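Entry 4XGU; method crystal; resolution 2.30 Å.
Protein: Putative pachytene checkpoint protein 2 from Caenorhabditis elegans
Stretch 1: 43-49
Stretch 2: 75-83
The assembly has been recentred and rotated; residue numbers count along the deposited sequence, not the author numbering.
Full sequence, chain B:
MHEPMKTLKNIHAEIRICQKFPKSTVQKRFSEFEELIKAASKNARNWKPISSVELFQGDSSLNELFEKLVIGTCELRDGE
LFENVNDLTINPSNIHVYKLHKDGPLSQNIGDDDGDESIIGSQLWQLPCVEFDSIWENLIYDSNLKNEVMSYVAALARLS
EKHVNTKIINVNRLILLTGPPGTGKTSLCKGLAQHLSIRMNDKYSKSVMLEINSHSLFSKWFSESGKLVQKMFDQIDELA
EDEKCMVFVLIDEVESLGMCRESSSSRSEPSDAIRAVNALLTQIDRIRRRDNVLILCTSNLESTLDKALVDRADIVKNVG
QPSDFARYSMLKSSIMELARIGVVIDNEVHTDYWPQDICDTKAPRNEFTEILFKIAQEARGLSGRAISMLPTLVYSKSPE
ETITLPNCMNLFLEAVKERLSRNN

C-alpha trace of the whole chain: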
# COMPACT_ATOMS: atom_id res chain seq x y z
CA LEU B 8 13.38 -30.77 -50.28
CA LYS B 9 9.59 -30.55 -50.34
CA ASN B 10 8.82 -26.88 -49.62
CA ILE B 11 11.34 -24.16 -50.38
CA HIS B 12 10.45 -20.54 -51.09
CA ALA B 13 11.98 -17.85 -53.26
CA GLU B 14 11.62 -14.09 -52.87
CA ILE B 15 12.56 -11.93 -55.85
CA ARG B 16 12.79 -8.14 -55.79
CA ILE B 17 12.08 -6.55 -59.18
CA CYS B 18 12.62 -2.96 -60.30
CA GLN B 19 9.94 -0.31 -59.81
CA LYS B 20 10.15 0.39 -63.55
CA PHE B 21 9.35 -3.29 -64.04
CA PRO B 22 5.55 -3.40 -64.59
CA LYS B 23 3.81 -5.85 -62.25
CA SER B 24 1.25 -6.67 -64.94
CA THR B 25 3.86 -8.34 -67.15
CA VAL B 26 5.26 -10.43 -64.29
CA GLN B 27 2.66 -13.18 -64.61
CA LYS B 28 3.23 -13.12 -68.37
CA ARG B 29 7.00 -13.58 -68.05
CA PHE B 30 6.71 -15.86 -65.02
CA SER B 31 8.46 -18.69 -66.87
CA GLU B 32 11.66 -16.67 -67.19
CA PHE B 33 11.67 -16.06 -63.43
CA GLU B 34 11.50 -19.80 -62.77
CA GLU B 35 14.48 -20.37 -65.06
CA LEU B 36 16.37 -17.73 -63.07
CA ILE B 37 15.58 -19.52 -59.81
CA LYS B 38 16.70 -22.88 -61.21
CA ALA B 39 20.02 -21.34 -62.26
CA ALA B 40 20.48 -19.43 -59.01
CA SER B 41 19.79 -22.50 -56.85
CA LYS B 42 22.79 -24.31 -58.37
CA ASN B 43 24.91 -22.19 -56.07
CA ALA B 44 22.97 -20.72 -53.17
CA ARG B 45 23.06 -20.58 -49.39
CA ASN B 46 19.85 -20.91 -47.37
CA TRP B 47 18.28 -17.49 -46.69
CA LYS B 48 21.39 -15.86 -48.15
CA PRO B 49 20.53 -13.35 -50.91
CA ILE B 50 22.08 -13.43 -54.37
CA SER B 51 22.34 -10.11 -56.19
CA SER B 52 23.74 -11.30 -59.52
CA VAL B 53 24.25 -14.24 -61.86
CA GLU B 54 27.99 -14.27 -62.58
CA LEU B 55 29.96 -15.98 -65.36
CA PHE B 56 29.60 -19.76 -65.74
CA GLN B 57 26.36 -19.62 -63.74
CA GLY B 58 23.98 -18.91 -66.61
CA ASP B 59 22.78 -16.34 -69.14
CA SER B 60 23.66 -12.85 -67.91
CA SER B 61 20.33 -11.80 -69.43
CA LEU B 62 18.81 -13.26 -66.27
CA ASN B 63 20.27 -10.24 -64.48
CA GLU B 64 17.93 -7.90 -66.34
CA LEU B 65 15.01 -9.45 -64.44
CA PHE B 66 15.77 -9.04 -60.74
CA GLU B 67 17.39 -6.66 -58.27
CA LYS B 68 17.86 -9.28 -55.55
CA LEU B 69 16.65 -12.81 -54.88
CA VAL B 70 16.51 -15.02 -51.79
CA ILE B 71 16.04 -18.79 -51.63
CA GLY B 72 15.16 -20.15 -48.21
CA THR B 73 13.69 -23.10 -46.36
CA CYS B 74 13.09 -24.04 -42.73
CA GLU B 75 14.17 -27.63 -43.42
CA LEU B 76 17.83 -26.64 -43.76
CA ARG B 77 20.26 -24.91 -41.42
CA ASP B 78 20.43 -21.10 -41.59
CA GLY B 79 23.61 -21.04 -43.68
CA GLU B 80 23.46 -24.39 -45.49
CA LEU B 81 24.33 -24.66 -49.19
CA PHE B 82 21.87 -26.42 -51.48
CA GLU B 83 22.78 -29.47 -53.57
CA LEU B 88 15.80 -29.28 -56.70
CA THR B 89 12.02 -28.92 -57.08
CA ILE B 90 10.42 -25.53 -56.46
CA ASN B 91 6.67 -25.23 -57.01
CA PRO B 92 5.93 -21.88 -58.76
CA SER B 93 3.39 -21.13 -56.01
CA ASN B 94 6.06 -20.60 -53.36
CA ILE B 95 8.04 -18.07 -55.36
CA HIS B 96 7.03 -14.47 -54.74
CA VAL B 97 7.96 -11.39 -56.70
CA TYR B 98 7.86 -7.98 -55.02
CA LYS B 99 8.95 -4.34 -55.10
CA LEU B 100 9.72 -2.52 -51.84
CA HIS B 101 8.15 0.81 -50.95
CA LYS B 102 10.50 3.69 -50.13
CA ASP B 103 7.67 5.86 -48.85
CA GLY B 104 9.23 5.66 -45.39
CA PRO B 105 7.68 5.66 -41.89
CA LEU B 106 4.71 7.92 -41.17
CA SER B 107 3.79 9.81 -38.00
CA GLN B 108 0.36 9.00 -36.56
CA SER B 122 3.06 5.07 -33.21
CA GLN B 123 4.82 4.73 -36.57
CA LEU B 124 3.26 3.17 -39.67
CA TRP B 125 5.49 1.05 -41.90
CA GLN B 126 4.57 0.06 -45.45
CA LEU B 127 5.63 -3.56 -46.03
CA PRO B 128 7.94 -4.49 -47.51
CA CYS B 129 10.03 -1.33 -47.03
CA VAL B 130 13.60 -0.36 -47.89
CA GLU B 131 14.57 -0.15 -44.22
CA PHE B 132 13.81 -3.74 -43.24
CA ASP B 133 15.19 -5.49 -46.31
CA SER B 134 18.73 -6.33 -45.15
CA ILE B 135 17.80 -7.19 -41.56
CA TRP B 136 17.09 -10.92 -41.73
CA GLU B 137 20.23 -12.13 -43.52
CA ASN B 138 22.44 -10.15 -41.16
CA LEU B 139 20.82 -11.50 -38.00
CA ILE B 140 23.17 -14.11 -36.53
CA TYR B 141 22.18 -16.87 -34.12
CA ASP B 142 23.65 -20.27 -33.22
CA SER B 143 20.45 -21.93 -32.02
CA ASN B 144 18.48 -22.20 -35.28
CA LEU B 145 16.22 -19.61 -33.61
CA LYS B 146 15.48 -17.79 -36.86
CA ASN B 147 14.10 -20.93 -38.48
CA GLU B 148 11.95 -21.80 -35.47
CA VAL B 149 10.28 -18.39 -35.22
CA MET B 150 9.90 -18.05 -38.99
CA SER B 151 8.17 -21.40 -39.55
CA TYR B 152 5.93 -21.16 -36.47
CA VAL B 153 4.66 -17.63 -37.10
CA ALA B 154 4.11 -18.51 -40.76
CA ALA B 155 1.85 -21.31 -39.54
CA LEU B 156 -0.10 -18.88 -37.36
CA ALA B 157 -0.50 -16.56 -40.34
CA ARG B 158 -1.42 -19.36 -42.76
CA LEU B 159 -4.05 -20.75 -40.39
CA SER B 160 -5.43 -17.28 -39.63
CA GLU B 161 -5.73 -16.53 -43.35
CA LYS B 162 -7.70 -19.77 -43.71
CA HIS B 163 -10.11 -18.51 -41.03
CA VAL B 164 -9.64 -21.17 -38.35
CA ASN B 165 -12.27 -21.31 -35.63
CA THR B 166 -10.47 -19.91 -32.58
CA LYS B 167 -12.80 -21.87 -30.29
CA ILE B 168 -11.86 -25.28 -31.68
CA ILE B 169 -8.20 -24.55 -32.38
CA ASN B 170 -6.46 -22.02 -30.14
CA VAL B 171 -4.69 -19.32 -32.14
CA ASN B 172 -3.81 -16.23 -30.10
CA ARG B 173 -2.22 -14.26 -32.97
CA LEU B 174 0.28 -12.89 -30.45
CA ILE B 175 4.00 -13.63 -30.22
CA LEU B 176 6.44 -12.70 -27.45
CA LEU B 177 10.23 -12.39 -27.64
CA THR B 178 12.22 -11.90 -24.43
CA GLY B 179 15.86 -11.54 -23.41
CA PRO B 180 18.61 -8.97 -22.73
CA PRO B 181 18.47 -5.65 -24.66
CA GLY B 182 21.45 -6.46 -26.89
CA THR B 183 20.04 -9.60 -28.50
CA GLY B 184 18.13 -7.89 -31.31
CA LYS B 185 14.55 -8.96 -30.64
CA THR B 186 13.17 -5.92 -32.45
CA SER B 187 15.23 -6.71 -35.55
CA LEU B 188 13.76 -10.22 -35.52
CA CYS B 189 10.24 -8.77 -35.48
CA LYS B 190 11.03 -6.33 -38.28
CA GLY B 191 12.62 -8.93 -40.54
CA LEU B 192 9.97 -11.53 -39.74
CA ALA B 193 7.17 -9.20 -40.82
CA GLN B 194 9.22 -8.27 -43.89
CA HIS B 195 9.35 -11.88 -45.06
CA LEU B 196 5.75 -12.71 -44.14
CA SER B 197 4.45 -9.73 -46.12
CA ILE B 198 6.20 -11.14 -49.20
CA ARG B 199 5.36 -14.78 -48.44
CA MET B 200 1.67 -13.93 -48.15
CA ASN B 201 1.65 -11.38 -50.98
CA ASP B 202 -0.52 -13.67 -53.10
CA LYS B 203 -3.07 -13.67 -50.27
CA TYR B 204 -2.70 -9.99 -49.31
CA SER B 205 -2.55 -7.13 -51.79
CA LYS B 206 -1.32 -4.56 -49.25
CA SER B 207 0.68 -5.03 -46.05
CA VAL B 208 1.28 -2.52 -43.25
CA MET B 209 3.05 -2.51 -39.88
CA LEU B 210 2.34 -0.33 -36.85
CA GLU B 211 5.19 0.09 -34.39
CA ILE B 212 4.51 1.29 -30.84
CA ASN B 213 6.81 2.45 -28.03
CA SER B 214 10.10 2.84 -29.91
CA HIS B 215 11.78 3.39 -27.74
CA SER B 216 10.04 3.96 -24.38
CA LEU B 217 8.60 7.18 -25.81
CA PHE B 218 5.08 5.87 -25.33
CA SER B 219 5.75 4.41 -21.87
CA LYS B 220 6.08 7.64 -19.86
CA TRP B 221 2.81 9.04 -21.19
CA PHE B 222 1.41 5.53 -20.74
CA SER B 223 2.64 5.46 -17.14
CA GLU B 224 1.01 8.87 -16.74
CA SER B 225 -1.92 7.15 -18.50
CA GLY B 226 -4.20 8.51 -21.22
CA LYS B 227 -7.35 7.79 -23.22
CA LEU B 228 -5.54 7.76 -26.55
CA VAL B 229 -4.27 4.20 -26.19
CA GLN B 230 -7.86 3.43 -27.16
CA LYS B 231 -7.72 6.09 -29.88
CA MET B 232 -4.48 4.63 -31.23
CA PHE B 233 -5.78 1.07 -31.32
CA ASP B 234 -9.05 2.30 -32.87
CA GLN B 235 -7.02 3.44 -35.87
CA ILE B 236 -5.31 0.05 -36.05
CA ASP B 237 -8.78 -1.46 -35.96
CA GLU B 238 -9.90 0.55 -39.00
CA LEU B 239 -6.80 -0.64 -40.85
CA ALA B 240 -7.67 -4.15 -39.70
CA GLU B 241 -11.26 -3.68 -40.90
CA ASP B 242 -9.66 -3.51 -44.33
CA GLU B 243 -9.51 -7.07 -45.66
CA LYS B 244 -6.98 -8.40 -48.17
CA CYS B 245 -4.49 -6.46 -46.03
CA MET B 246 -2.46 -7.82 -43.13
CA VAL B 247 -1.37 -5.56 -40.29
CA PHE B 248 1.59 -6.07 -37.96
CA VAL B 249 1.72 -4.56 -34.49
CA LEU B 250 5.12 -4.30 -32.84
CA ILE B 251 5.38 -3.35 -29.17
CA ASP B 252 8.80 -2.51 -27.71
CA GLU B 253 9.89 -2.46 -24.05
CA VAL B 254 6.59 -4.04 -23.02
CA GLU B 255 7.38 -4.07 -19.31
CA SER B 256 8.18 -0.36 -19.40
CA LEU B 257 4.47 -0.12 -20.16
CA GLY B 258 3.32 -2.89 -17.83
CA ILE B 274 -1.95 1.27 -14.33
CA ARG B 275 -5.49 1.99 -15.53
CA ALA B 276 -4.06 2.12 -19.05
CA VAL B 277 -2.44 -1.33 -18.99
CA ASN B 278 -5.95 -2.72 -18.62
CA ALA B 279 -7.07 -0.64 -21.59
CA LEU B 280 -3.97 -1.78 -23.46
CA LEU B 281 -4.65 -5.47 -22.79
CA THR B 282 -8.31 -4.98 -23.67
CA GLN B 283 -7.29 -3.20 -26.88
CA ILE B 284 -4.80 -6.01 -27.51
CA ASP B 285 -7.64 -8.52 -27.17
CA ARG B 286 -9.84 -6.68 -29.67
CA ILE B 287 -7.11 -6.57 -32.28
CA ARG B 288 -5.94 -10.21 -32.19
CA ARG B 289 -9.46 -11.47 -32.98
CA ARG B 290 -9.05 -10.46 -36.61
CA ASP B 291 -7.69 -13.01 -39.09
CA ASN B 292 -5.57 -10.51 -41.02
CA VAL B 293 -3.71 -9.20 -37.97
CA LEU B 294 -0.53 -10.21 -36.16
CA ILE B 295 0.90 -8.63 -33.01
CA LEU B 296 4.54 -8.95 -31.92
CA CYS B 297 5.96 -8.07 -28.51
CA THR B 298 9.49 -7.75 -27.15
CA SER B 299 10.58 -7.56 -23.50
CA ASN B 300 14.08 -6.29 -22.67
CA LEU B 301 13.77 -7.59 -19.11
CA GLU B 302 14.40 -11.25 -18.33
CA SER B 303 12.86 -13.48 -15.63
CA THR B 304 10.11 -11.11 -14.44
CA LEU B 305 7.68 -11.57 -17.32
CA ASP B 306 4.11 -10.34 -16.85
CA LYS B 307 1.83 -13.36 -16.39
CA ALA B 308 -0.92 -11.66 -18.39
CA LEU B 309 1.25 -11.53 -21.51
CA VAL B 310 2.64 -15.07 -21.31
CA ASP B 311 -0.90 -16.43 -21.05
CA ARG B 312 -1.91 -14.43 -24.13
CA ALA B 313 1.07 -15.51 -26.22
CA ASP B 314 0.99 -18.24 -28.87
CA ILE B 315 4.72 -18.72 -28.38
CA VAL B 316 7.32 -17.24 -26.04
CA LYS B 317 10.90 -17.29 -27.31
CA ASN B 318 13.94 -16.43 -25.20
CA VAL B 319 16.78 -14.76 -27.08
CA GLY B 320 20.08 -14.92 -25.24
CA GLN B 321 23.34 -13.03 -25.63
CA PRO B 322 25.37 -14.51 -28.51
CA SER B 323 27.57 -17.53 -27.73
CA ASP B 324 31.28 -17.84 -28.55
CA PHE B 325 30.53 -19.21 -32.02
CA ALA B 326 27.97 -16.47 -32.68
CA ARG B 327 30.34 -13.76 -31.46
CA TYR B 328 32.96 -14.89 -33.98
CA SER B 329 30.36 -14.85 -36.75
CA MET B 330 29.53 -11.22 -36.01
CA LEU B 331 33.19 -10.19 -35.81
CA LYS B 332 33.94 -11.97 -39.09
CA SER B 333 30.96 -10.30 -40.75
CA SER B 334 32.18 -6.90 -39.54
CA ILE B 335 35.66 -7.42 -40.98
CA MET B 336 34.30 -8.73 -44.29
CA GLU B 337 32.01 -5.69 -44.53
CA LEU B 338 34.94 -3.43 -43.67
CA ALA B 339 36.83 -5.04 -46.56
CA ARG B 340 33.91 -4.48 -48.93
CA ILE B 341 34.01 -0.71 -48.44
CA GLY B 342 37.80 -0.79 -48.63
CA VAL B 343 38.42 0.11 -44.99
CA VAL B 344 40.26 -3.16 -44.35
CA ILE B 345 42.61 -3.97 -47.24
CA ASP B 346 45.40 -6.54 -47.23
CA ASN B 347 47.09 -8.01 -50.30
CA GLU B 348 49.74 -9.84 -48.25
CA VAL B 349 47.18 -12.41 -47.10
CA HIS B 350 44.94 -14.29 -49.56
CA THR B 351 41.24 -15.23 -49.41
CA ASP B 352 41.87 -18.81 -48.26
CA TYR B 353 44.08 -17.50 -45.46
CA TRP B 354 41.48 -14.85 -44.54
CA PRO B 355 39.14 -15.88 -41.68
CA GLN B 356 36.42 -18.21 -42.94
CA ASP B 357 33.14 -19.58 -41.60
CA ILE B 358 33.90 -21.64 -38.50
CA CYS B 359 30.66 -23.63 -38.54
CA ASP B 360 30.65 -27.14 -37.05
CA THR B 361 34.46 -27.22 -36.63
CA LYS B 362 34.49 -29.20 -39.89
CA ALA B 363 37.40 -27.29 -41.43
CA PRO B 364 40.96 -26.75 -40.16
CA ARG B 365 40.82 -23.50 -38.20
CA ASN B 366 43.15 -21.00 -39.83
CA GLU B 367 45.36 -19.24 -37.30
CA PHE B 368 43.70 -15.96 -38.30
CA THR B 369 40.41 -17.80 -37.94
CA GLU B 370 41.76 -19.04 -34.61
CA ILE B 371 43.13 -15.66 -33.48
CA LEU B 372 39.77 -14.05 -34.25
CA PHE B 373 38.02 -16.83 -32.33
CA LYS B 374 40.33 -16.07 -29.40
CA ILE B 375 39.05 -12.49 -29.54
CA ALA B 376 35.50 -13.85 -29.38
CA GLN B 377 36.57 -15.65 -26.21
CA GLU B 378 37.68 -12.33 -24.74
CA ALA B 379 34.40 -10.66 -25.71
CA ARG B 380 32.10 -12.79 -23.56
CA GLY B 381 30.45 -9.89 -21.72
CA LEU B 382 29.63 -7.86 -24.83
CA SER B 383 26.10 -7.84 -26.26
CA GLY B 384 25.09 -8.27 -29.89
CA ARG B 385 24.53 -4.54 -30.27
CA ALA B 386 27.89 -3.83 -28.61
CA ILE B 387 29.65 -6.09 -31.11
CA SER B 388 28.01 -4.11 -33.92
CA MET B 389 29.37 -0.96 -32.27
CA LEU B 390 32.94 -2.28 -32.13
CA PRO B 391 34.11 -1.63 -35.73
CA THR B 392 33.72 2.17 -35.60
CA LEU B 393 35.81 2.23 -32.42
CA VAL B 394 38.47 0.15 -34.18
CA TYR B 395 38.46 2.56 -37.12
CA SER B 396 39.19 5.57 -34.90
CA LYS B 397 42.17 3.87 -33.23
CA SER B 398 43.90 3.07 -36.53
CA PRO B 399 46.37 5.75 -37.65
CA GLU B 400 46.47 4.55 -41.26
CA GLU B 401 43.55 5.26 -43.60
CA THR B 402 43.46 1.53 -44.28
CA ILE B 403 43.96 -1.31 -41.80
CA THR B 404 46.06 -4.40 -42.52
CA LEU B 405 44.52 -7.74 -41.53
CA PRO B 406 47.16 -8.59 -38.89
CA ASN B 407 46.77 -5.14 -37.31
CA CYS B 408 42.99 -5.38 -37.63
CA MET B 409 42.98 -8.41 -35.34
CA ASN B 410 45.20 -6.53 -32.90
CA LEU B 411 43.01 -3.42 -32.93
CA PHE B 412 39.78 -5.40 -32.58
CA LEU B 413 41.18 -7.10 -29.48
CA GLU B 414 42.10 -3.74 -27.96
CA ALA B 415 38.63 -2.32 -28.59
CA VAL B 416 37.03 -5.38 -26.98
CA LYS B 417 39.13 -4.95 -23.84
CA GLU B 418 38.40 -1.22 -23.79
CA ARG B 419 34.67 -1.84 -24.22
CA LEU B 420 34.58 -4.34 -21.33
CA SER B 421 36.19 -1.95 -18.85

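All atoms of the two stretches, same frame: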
# COMPACT_ATOMS: atom_id res chain seq x y z
N ASN B 43 24.02 -22.65 -57.12
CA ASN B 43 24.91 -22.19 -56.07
C ASN B 43 24.19 -21.16 -55.21
O ASN B 43 24.09 -20.00 -55.58
CB ASN B 43 26.20 -21.59 -56.63
CG ASN B 43 27.22 -21.27 -55.55
OD1 ASN B 43 26.89 -20.70 -54.51
ND2 ASN B 43 28.47 -21.66 -55.79
N ALA B 44 23.70 -21.60 -54.06
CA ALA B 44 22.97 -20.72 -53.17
C ALA B 44 23.10 -21.20 -51.73
O ALA B 44 23.20 -22.40 -51.47
CB ALA B 44 21.51 -20.65 -53.58
N ARG B 45 23.11 -20.25 -50.81
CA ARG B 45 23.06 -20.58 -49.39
C ARG B 45 21.67 -20.26 -48.87
O ARG B 45 21.04 -19.29 -49.30
CB ARG B 45 24.14 -19.82 -48.62
CG ARG B 45 25.56 -20.28 -48.91
CD ARG B 45 26.60 -19.36 -48.30
NE ARG B 45 26.43 -19.19 -46.85
CZ ARG B 45 27.05 -19.94 -45.94
NH1 ARG B 45 27.88 -20.90 -46.31
NH2 ARG B 45 26.83 -19.71 -44.64
N ASN B 46 21.19 -21.08 -47.94
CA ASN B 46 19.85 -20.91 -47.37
C ASN B 46 19.66 -19.53 -46.75
O ASN B 46 20.46 -19.11 -45.91
CB ASN B 46 19.60 -22.00 -46.32
CG ASN B 46 18.13 -22.32 -46.16
OD1 ASN B 46 17.34 -22.16 -47.10
ND2 ASN B 46 17.74 -22.78 -44.98
N TRP B 47 18.62 -18.83 -47.18
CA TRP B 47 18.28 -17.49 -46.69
C TRP B 47 19.37 -16.45 -46.95
O TRP B 47 19.33 -15.35 -46.40
CB TRP B 47 17.98 -17.54 -45.19
CG TRP B 47 16.87 -18.47 -44.85
CD1 TRP B 47 16.97 -19.65 -44.19
CD2 TRP B 47 15.49 -18.29 -45.18
NE1 TRP B 47 15.73 -20.23 -44.07
CE2 TRP B 47 14.80 -19.41 -44.67
CE3 TRP B 47 14.77 -17.30 -45.84
CZ2 TRP B 47 13.42 -19.57 -44.81
CZ3 TRP B 47 13.40 -17.45 -45.98
CH2 TRP B 47 12.74 -18.58 -45.47
N LYS B 48 20.34 -16.80 -47.79
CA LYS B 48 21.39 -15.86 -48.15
C LYS B 48 21.14 -15.33 -49.56
O LYS B 48 21.11 -16.10 -50.52
CB LYS B 48 22.76 -16.52 -48.05
CG LYS B 48 23.50 -16.20 -46.76
CD LYS B 48 22.62 -16.38 -45.54
CE LYS B 48 23.28 -15.83 -44.28
NZ LYS B 48 22.38 -15.87 -43.10
N PRO B 49 20.96 -14.01 -49.67
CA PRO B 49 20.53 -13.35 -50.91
C PRO B 49 21.62 -13.29 -51.98
O PRO B 49 22.78 -13.00 -51.70
CB PRO B 49 20.16 -11.95 -50.45
CG PRO B 49 21.04 -11.70 -49.28
CD PRO B 49 21.19 -13.03 -48.59
N GLU B 75 13.68 -26.26 -43.52
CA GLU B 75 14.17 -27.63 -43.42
C GLU B 75 15.69 -27.67 -43.24
O GLU B 75 16.22 -28.57 -42.60
CB GLU B 75 13.78 -28.43 -44.66
CG GLU B 75 12.30 -28.43 -44.98
CD GLU B 75 11.97 -29.17 -46.26
OE1 GLU B 75 12.03 -30.42 -46.25
OE2 GLU B 75 11.65 -28.51 -47.27
N LEU B 76 16.37 -26.69 -43.81
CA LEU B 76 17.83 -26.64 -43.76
C LEU B 76 18.35 -25.64 -42.74
O LEU B 76 17.62 -24.73 -42.33
CB LEU B 76 18.41 -26.31 -45.14
CG LEU B 76 18.69 -27.49 -46.09
CD1 LEU B 76 19.28 -26.99 -47.40
CD2 LEU B 76 19.62 -28.50 -45.43
N ARG B 77 19.60 -25.81 -42.35
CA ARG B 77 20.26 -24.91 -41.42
C ARG B 77 20.36 -23.51 -42.03
O ARG B 77 20.32 -23.36 -43.25
CB ARG B 77 21.64 -25.45 -41.03
CG ARG B 77 22.38 -24.63 -39.99
CD ARG B 77 23.66 -25.31 -39.55
NE ARG B 77 23.43 -26.24 -38.44
CZ ARG B 77 23.27 -27.55 -38.58
NH1 ARG B 77 23.31 -28.10 -39.78
NH2 ARG B 77 23.07 -28.31 -37.51
N ASP B 78 20.48 -22.50 -41.17
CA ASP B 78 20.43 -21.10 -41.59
C ASP B 78 21.44 -20.73 -42.68
O ASP B 78 21.18 -19.85 -43.49
CB ASP B 78 20.65 -20.19 -40.37
CG ASP B 78 20.43 -18.72 -40.69
OD1 ASP B 78 19.64 -18.42 -41.61
OD2 ASP B 78 21.05 -17.87 -40.02
N GLY B 79 22.59 -21.40 -42.71
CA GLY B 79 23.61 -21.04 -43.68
C GLY B 79 23.88 -22.09 -44.75
O GLY B 79 24.68 -21.86 -45.66
N GLU B 80 23.20 -23.23 -44.64
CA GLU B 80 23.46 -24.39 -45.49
C GLU B 80 23.42 -24.09 -46.99
O GLU B 80 22.60 -23.30 -47.46
CB GLU B 80 22.45 -25.50 -45.18
CG GLU B 80 22.95 -26.54 -44.19
CD GLU B 80 23.64 -27.70 -44.87
OE1 GLU B 80 24.88 -27.66 -44.99
OE2 GLU B 80 22.94 -28.64 -45.28
N LEU B 81 24.33 -24.72 -47.73
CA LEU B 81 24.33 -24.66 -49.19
C LEU B 81 23.41 -25.74 -49.74
O LEU B 81 23.31 -26.83 -49.18
CB LEU B 81 25.74 -24.84 -49.75
CG LEU B 81 26.74 -23.68 -49.65
CD1 LEU B 81 27.31 -23.55 -48.24
CD2 LEU B 81 27.85 -23.86 -50.67
N PHE B 82 22.73 -25.44 -50.84
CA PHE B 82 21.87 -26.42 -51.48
C PHE B 82 22.71 -27.41 -52.29
O PHE B 82 23.92 -27.24 -52.40
CB PHE B 82 20.83 -25.73 -52.37
CG PHE B 82 19.94 -24.76 -51.63
CD1 PHE B 82 18.82 -25.20 -50.95
CD2 PHE B 82 20.24 -23.41 -51.60
CE1 PHE B 82 18.00 -24.31 -50.27
CE2 PHE B 82 19.43 -22.52 -50.92
CZ PHE B 82 18.31 -22.97 -50.25
N GLU B 83 22.06 -28.43 -52.84
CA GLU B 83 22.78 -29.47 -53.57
C GLU B 83 22.20 -29.67 -54.98
O GLU B 83 21.43 -30.60 -55.22
CB GLU B 83 22.73 -30.79 -52.80
CG GLU B 83 23.18 -30.67 -51.36
CD GLU B 83 22.59 -31.74 -50.47
OE1 GLU B 83 22.15 -32.77 -51.01
OE2 GLU B 83 22.55 -31.53 -49.24

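The two stretches meet through their backbones, at a single beta bridge between two irregular segments, and a few polar and apolar side chains close the contact around it. The bridge pairs Arg45 with Leu81, whose CA atoms lie 4.3 Å apart. Two hydrogen bonds flank it, and both belong to the residues next to the bridged pair: Phe82 N donates to Ala44 O at 3.1 Å, and Asn46 N donates to Glu80 O at 2.7 Å. Both are nearly straight, with angles at hydrogen of 162° and 166°. The same two carbonyl oxygens also receive CA-H...O contacts, from Leu81 CA to Ala44 O and from Arg45 CA to Glu80 O, each at 3.4 Å, so each acceptor serves an amide and a neighbouring, weakly polarised CA-H group.

Each strand-like segment adjoins a turn. Arg45 to Lys48 form a type II turn, closed by Lys48 N to Arg45 O at 3.0 Å; Trp47, with phi and psi of 62° and 12°, takes the left-handed third position, one that glycine fills more easily. Arg77 to Glu80 form a type I turn, closed by Glu80 N to Arg77 O at 3.2 Å. The Arg77 carbonyl is shared, because Asn46 ND2 also donates to Arg77 O at 3.2 Å. Asparagine suits this place: its CA-to-CB bond points toward the other stretch, and its short side chain ends in an amide whose nitrogen can reach a backbone oxygen in the turn. Its main chain is crowded too, for Asn46 O lies 2.6 Å from Asp78 O. Both are acceptors, so this is a close approach without a hydrogen bond.

Arg45 lays its guanidinium against the backbone of the turn. Gly79 O sits over one face of the group, 3.1 Å from Arg45 CZ, where the N-H groups do not point at it; the contact places a partly negative oxygen against a delocalised positive charge. Glycine gives the arginine room, since an ideal CB on Gly79 would come within 2.8 Å of Arg45 NH2, a clash. Leu81 adds an apolar neighbour, its CD1 being 3.3 Å from Arg45 NH1.

Phe82 supplies the main hydrophobic element. Its CA-to-CB bond points sideways, but the ring reaches back to the first stretch, bringing Phe82 CD2 to 3.6 Å from Ala44 CB. The buried methyl of Ala44 gives the ring an apolar surface, and Phe82 CD2 also lies 3.1 Å from Ala44 O. At the far end of the ring, Phe82 CZ lies 3.4 Å from Asn46 OD1.

At the turns, charge takes over. Asp78 has its CA-to-CB bond directed away, yet the carboxylate returns to the contact, and Lys48 NZ forms a long salt bridge with Asp78 OD2 at 3.9 Å. Both atoms are also hydrogen-bonded elsewhere in the structure. Trp47 CD1 approaches the other carboxylate oxygen, Asp78 OD1, also at 3.9 Å, without forming a hydrogen bond or salt bridge.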